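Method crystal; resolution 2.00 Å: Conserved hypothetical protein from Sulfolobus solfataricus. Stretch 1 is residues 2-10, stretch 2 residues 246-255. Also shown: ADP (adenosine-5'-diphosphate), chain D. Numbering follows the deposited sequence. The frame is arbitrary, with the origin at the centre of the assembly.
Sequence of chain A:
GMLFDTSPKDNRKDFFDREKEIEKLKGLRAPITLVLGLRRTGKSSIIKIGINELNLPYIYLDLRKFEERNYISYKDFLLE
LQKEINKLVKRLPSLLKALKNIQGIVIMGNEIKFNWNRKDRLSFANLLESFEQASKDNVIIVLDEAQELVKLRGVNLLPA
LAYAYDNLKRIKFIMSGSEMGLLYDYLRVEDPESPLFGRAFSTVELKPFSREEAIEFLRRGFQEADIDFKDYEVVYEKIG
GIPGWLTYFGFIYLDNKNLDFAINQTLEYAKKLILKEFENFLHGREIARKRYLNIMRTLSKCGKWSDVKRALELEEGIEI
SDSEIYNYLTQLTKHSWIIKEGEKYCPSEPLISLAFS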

HETATM    1  N   MSE A   2      14.709  15.714   5.080  1.00 40.84           N
HETATM    2  CA  MSE A   2      15.852  14.944   5.550  1.00 44.81           C
HETATM    3  C   MSE A   2      15.486  13.472   5.559  1.00 37.61           C
HETATM    4  O   MSE A   2      14.325  13.113   5.399  1.00 39.33           O
HETATM    5  CB  MSE A   2      16.253  15.425   6.950  1.00 44.61           C
HETATM    6  CG  MSE A   2      15.116  15.372   7.964  1.00 53.83           C
HETATM    7 SE   MSE A   2      15.553  16.144   9.706  0.75 67.02          SE
HETATM    8  CE  MSE A   2      15.879  18.130   9.125  1.00 65.59           C
ATOM      9  N   LEU A   3      16.480  12.613   5.709  1.00 33.75           N
ATOM     10  CA  LEU A   3      16.282  11.193   5.549  1.00 34.72           C
ATOM     11  C   LEU A   3      15.230  10.602   6.511  1.00 32.14           C
ATOM     12  O   LEU A   3      14.531   9.660   6.178  1.00 34.77           O
ATOM     13  CB  LEU A   3      17.601  10.474   5.749  1.00 34.47           C
ATOM     14  CG  LEU A   3      17.658   9.030   5.271  1.00 38.37           C
ATOM     15  CD1 LEU A   3      17.670   9.033   3.724  1.00 43.16           C
ATOM     16  CD2 LEU A   3      18.903   8.318   5.814  1.00 43.61           C
ATOM     17  N   PHE A   4      15.130  11.165   7.702  1.00 31.36           N
ATOM     18  CA  PHE A   4      14.222  10.644   8.718  1.00 32.89           C
ATOM     19  C   PHE A   4      12.874  11.369   8.836  1.00 34.35           C
ATOM     20  O   PHE A   4      12.169  11.158   9.808  1.00 32.61           O
ATOM     21  CB  PHE A   4      14.920  10.645  10.072  1.00 32.27           C
ATOM     22  CG  PHE A   4      16.156   9.787  10.132  1.00 34.53           C
ATOM     23  CD1 PHE A   4      16.254   8.596   9.440  1.00 35.96           C
ATOM     24  CD2 PHE A   4      17.223  10.176  10.918  1.00 33.54           C
ATOM     25  CE1 PHE A   4      17.392   7.832   9.536  1.00 33.15           C
ATOM     26  CE2 PHE A   4      18.334   9.411  11.009  1.00 31.55           C
ATOM     27  CZ  PHE A   4      18.415   8.233  10.319  1.00 34.47           C
ATOM     28  N   ASP A   5      12.490  12.211   7.869  1.00 33.60           N
ATOM     29  CA  ASP A   5      11.135  12.769   7.889  1.00 34.93           C
ATOM     30  C   ASP A   5      10.071  11.635   7.965  1.00 34.94           C
ATOM     31  O   ASP A   5      10.098  10.659   7.196  1.00 35.13           O
ATOM     32  CB  ASP A   5      10.855  13.636   6.648  1.00 34.14           C
ATOM     33  CG  ASP A   5      11.645  14.924   6.632  1.00 45.01           C
ATOM     34  OD1 ASP A   5      12.113  15.393   7.699  1.00 45.58           O
ATOM     35  OD2 ASP A   5      11.775  15.495   5.535  1.00 42.71           O
ATOM     36  N   THR A   6       9.183  11.754   8.933  1.00 36.36           N
ATOM     37  CA  THR A   6       8.131  10.792   9.157  1.00 40.96           C
ATOM     38  C   THR A   6       6.883  11.224   8.366  1.00 44.03           C
ATOM     39  O   THR A   6       5.901  11.777   8.942  1.00 49.87           O
ATOM     40  CB  THR A   6       7.753  10.704  10.675  1.00 34.78           C
ATOM     41  OG1 THR A   6       7.284  11.981  11.105  1.00 38.92           O
ATOM     42  CG2 THR A   6       8.964  10.244  11.512  1.00 36.07           C
ATOM     43  N   SER A   7       6.992  11.052   7.064  1.00 40.63           N
ATOM     44  CA  SER A   7       5.908  11.138   6.085  1.00 41.70           C
ATOM     45  C   SER A   7       6.518  10.541   4.790  1.00 40.04           C
ATOM     46  O   SER A   7       7.758  10.379   4.690  1.00 38.73           O
ATOM     47  CB  SER A   7       5.357  12.568   5.902  1.00 43.17           C
ATOM     48  OG  SER A   7       6.340  13.486   5.435  1.00 52.30           O
ATOM     49  N   PRO A   8       5.674  10.120   3.835  1.00 37.21           N
ATOM     50  CA  PRO A   8       6.260   9.640   2.597  1.00 33.97           C
ATOM     51  C   PRO A   8       7.155  10.683   1.906  1.00 33.49           C
ATOM     52  O   PRO A   8       6.804  11.850   1.821  1.00 30.40           O
ATOM     53  CB  PRO A   8       5.016   9.288   1.763  1.00 36.44           C
ATOM     54  CG  PRO A   8       4.017   8.873   2.813  1.00 35.23           C
ATOM     55  CD  PRO A   8       4.202   9.981   3.811  1.00 36.27           C
ATOM     56  N   LYS A   9       8.316  10.246   1.421  1.00 33.53           N
ATOM     57  CA  LYS A   9       9.272  11.157   0.806  1.00 34.21           C
ATOM     58  C   LYS A   9       8.749  11.493  -0.566  1.00 35.71           C
ATOM     59  O   LYS A   9       8.069  10.671  -1.177  1.00 35.49           O
ATOM     60  CB  LYS A   9      10.667  10.527   0.692  1.00 34.52           C
ATOM     61  CG  LYS A   9      11.282  10.068   2.033  1.00 35.05           C
ATOM     62  CD  LYS A   9      11.336  11.176   3.091  1.00 36.38           C
ATOM     63  CE  LYS A   9      12.383  10.843   4.177  1.00 34.23           C
ATOM     64  NZ  LYS A   9      12.033   9.667   5.097  1.00 28.78           N
ATOM     65  N   ASP A  10       9.045  12.700  -1.043  1.00 35.10           N
ATOM     66  CA  ASP A  10       8.682  13.091  -2.401  1.00 35.36           C
ATOM     67  C   ASP A  10       9.893  13.499  -3.255  1.00 34.72           C
ATOM     68  O   ASP A  10       9.725  13.864  -4.411  1.00 36.55           O
ATOM     69  CB  ASP A  10       7.602  14.178  -2.383  1.00 38.84           C
ATOM     70  CG  ASP A  10       8.047  15.469  -1.676  1.00 43.73           C
ATOM     71  OD1 ASP A  10       9.247  15.626  -1.356  1.00 49.75           O
ATOM     72  OD2 ASP A  10       7.180  16.334  -1.446  1.00 58.93           O
TER
HETATM   73  PB  ADP D 500       4.314   2.483   2.210  1.00 22.86           P
HETATM   74  O1B ADP D 500       5.010   1.319   1.582  1.00 24.48           O
HETATM   75  O2B ADP D 500       3.563   2.078   3.475  1.00 24.69           O
HETATM   76  O3B ADP D 500       3.547   3.382   1.299  1.00 18.45           O
HETATM   77  PA  ADP D 500       5.809   4.960   2.805  1.00 27.77           P
HETATM   78  O1A ADP D 500       6.257   5.536   1.500  1.00 26.22           O
HETATM   79  O2A ADP D 500       4.597   5.620   3.317  1.00 26.59           O
HETATM   80  O3A ADP D 500       5.595   3.348   2.827  1.00 25.84           O
HETATM   81  O5' ADP D 500       7.072   5.005   3.768  1.00 22.29           O
HETATM   82  C5' ADP D 500       6.984   4.712   5.173  1.00 23.14           C
HETATM   83  C4' ADP D 500       7.927   5.626   5.952  1.00 24.82           C
HETATM   84  O4' ADP D 500       9.279   5.242   5.790  1.00 27.83           O
HETATM   85  C3' ADP D 500       7.886   7.065   5.540  1.00 24.37           C
HETATM   86  O3' ADP D 500       8.256   7.847   6.696  1.00 25.55           O
HETATM   87  C2' ADP D 500       8.994   7.192   4.519  1.00 28.70           C
HETATM   88  O2' ADP D 500       9.525   8.507   4.443  1.00 29.93           O
HETATM   89  C1' ADP D 500      10.005   6.244   5.101  1.00 26.56           C
HETATM   90  N9  ADP D 500      10.839   5.537   4.136  1.00 27.46           N
HETATM   91  C8  ADP D 500      10.570   4.329   3.596  1.00 29.01           C
HETATM   92  N7  ADP D 500      11.573   3.940   2.809  1.00 28.99           N
HETATM   93  C5  ADP D 500      12.501   4.927   2.821  1.00 33.19           C
HETATM   94  C6  ADP D 500      13.825   5.173   2.210  1.00 33.01           C
HETATM   95  N6  ADP D 500      14.367   4.268   1.369  1.00 27.44           N
HETATM   96  N1  ADP D 500      14.483   6.327   2.518  1.00 24.07           N
HETATM   97  C2  ADP D 500      13.969   7.240   3.364  1.00 35.09           C
HETATM   98  N3  ADP D 500      12.776   7.080   3.962  1.00 31.47           N
HETATM   99  C4  ADP D 500      12.029   5.964   3.730  1.00 30.36           C
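Stretch 2, residues 246-255: LTYFGFIYLD

A helix packs on an irregular N-terminal segment through van der Waals contact, part apolar and part methyl or methylene against backbone oxygen, centred on the Phe4 ring and free of hydrogen bonds between the two stretches. Stretch 2 is helical throughout, within a longer helix; its backbone hydrogen bonds join N to O four residues earlier, for example Phe251 N to Thr247 O at 2.9 Å, with an added weak bond from Asp255 N to Ile252 O. Stretch 1 forms neither helix nor strand. It starts with a type I turn from Met2 to Asp5, closed by the hydrogen bond Asp5 N to Met2 O (3.2 Å) and braced by another, Met2 N to Asp5 OD2 (3.0 Å). From Phe4 to Thr6 the loop runs across the helix rather than along it. The backbones come nearest at Phe4 and Thr247, with 4.8 Å between their CA atoms; for Thr6, the nearest CA is that of Tyr248, 6.0 Å from Thr6 CA. Phe4 lies against successive turns of the helix. Gly250 CA sits over one face of its ring, 3.6 Å from the centroid and 13° off the normal, a CH-pi contact. This approach depends on the bare glycine: an ideal CB there would lie 2.6 Å from Phe4 CE1, a clash. At the ring edge, Leu254 CD1 packs 3.6 Å from Phe4 CD2. Phe251 packs on the base of the side chain and on the backbone, its CB 4.2 Å from Phe4 CB and 3.5 Å from Phe4 O. One turn earlier, Thr247 CG2 lies 3.5 Å from Phe4 O and 3.4 Å from Asp5 O. Thr6 CG2 extends the contact, 3.9 Å from Phe251 CB and 4.0 Å from Tyr248 CD1. Lys9 NZ hydrogen-bonds Leu3 O (2.7 Å), Asp5 O (3.0 Å) and ADP O2' (2.8 Å), and Thr247 OG1 approaches ADP C1' to 3.4 Å, so both stretches border the nucleotide.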

ATOM      1  N   LEU A 246      12.376   2.217  11.092  1.00 31.68           N
ATOM      2  CA  LEU A 246      13.753   2.704  11.208  1.00 32.25           C
ATOM      3  C   LEU A 246      13.814   4.224  11.049  1.00 32.51           C
ATOM      4  O   LEU A 246      14.609   4.904  11.714  1.00 29.30           O
ATOM      5  CB  LEU A 246      14.626   2.035  10.135  1.00 33.43           C
ATOM      6  CG  LEU A 246      14.925   0.555  10.448  1.00 37.30           C
ATOM      7  CD1 LEU A 246      15.612  -0.073   9.307  1.00 36.27           C
ATOM      8  CD2 LEU A 246      15.777   0.406  11.698  1.00 43.32           C
ATOM      9  N   THR A 247      12.979   4.737  10.146  1.00 34.59           N
ATOM     10  CA  THR A 247      12.817   6.177   9.926  1.00 32.31           C
ATOM     11  C   THR A 247      12.328   6.914  11.177  1.00 34.52           C
ATOM     12  O   THR A 247      12.875   7.948  11.520  1.00 32.69           O
ATOM     13  CB  THR A 247      11.813   6.435   8.775  1.00 32.55           C
ATOM     14  OG1 THR A 247      12.264   5.793   7.586  1.00 33.55           O
ATOM     15  CG2 THR A 247      11.618   7.945   8.451  1.00 30.75           C
ATOM     16  N   TYR A 248      11.258   6.411  11.795  1.00 29.63           N
ATOM     17  CA  TYR A 248      10.723   6.968  13.025  1.00 33.10           C
ATOM     18  C   TYR A 248      11.790   6.954  14.130  1.00 31.12           C
ATOM     19  O   TYR A 248      12.033   7.955  14.718  1.00 27.64           O
ATOM     20  CB  TYR A 248       9.515   6.147  13.478  1.00 32.59           C
ATOM     21  CG  TYR A 248       8.708   6.785  14.587  1.00 33.15           C
ATOM     22  CD1 TYR A 248       7.712   7.708  14.290  1.00 33.56           C
ATOM     23  CD2 TYR A 248       8.920   6.453  15.924  1.00 29.53           C
ATOM     24  CE1 TYR A 248       6.950   8.303  15.308  1.00 33.95           C
ATOM     25  CE2 TYR A 248       8.166   7.048  16.933  1.00 33.36           C
ATOM     26  CZ  TYR A 248       7.183   7.969  16.621  1.00 29.76           C
ATOM     27  OH  TYR A 248       6.407   8.602  17.634  1.00 35.61           O
ATOM     28  N   PHE A 249      12.448   5.809  14.351  1.00 31.96           N
ATOM     29  CA  PHE A 249      13.564   5.715  15.285  1.00 30.75           C
ATOM     30  C   PHE A 249      14.599   6.787  15.028  1.00 27.29           C
ATOM     31  O   PHE A 249      15.054   7.439  15.936  1.00 28.57           O
ATOM     32  CB  PHE A 249      14.284   4.359  15.206  1.00 31.21           C
ATOM     33  CG  PHE A 249      15.601   4.368  15.938  1.00 28.64           C
ATOM     34  CD1 PHE A 249      15.637   4.217  17.325  1.00 34.59           C
ATOM     35  CD2 PHE A 249      16.789   4.587  15.265  1.00 32.36           C
ATOM     36  CE1 PHE A 249      16.813   4.279  18.009  1.00 29.29           C
ATOM     37  CE2 PHE A 249      17.978   4.640  15.962  1.00 30.96           C
ATOM     38  CZ  PHE A 249      17.983   4.497  17.344  1.00 28.41           C
ATOM     39  N   GLY A 250      15.007   6.943  13.767  1.00 30.10           N
ATOM     40  CA  GLY A 250      16.027   7.914  13.432  1.00 29.87           C
ATOM     41  C   GLY A 250      15.556   9.301  13.788  1.00 30.07           C
ATOM     42  O   GLY A 250      16.301  10.088  14.332  1.00 30.93           O
ATOM     43  N   PHE A 251      14.287   9.584  13.524  1.00 29.85           N
ATOM     44  CA  PHE A 251      13.741  10.885  13.834  1.00 28.27           C
ATOM     45  C   PHE A 251      13.769  11.120  15.353  1.00 27.11           C
ATOM     46  O   PHE A 251      14.248  12.160  15.813  1.00 28.40           O
ATOM     47  CB  PHE A 251      12.314  11.048  13.281  1.00 30.86           C
ATOM     48  CG  PHE A 251      11.735  12.420  13.551  1.00 30.86           C
ATOM     49  CD1 PHE A 251      11.258  12.745  14.803  1.00 29.03           C
ATOM     50  CD2 PHE A 251      11.720  13.389  12.566  1.00 38.75           C
ATOM     51  CE1 PHE A 251      10.784  14.035  15.100  1.00 31.09           C
ATOM     52  CE2 PHE A 251      11.241  14.661  12.838  1.00 32.21           C
ATOM     53  CZ  PHE A 251      10.758  14.979  14.111  1.00 40.82           C
ATOM     54  N   ILE A 252      13.255  10.157  16.118  1.00 26.62           N
ATOM     55  CA  ILE A 252      13.193  10.292  17.562  1.00 26.81           C
ATOM     56  C   ILE A 252      14.574  10.397  18.168  1.00 25.06           C
ATOM     57  O   ILE A 252      14.803  11.218  19.063  1.00 25.84           O
ATOM     58  CB  ILE A 252      12.420   9.128  18.252  1.00 26.67           C
ATOM     59  CG1 ILE A 252      10.969   9.064  17.769  1.00 29.96           C
ATOM     60  CG2 ILE A 252      12.437   9.303  19.753  1.00 32.81           C
ATOM     61  CD1 ILE A 252      10.194  10.324  17.987  1.00 30.52           C
ATOM     62  N   TYR A 253      15.509   9.558  17.718  1.00 24.27           N
ATOM     63  CA  TYR A 253      16.864   9.639  18.274  1.00 25.36           C
ATOM     64  C   TYR A 253      17.507  10.996  18.002  1.00 24.82           C
ATOM     65  O   TYR A 253      18.210  11.526  18.825  1.00 26.78           O
ATOM     66  CB  TYR A 253      17.779   8.532  17.727  1.00 26.42           C
ATOM     67  CG  TYR A 253      19.124   8.589  18.413  1.00 27.36           C
ATOM     68  CD1 TYR A 253      19.326   7.965  19.628  1.00 28.78           C
ATOM     69  CD2 TYR A 253      20.190   9.312  17.858  1.00 28.62           C
ATOM     70  CE1 TYR A 253      20.546   8.059  20.294  1.00 26.39           C
ATOM     71  CE2 TYR A 253      21.407   9.382  18.499  1.00 31.47           C
ATOM     72  CZ  TYR A 253      21.579   8.750  19.713  1.00 25.10           C
ATOM     73  OH  TYR A 253      22.786   8.828  20.374  1.00 29.56           O
ATOM     74  N   LEU A 254      17.284  11.557  16.826  1.00 26.68           N
ATOM     75  CA  LEU A 254      17.807  12.887  16.536  1.00 27.40           C
ATOM     76  C   LEU A 254      17.186  13.922  17.444  1.00 28.06           C
ATOM     77  O   LEU A 254      17.812  14.889  17.862  1.00 28.40           O
ATOM     78  CB  LEU A 254      17.553  13.239  15.066  1.00 28.75           C
ATOM     79  CG  LEU A 254      18.437  12.566  14.008  1.00 32.38           C
ATOM     80  CD1 LEU A 254      18.153  13.180  12.662  1.00 29.31           C
ATOM     81  CD2 LEU A 254      19.907  12.689  14.325  1.00 35.34           C
ATOM     82  N   ASP A 255      15.942  13.689  17.795  1.00 29.06           N
ATOM     83  CA  ASP A 255      15.223  14.652  18.574  1.00 29.43           C
ATOM     84  C   ASP A 255      15.612  14.597  20.032  1.00 31.11           C
ATOM     85  O   ASP A 255      15.586  15.606  20.706  1.00 30.40           O
ATOM     86  CB  ASP A 255      13.721  14.409  18.444  1.00 28.25           C
ATOM     87  CG  ASP A 255      12.928  15.554  18.976  1.00 28.79           C
ATOM     88  OD1 ASP A 255      13.229  16.710  18.573  1.00 27.51           O
ATOM     89  OD2 ASP A 255      12.056  15.302  19.823  1.00 30.98           O
TER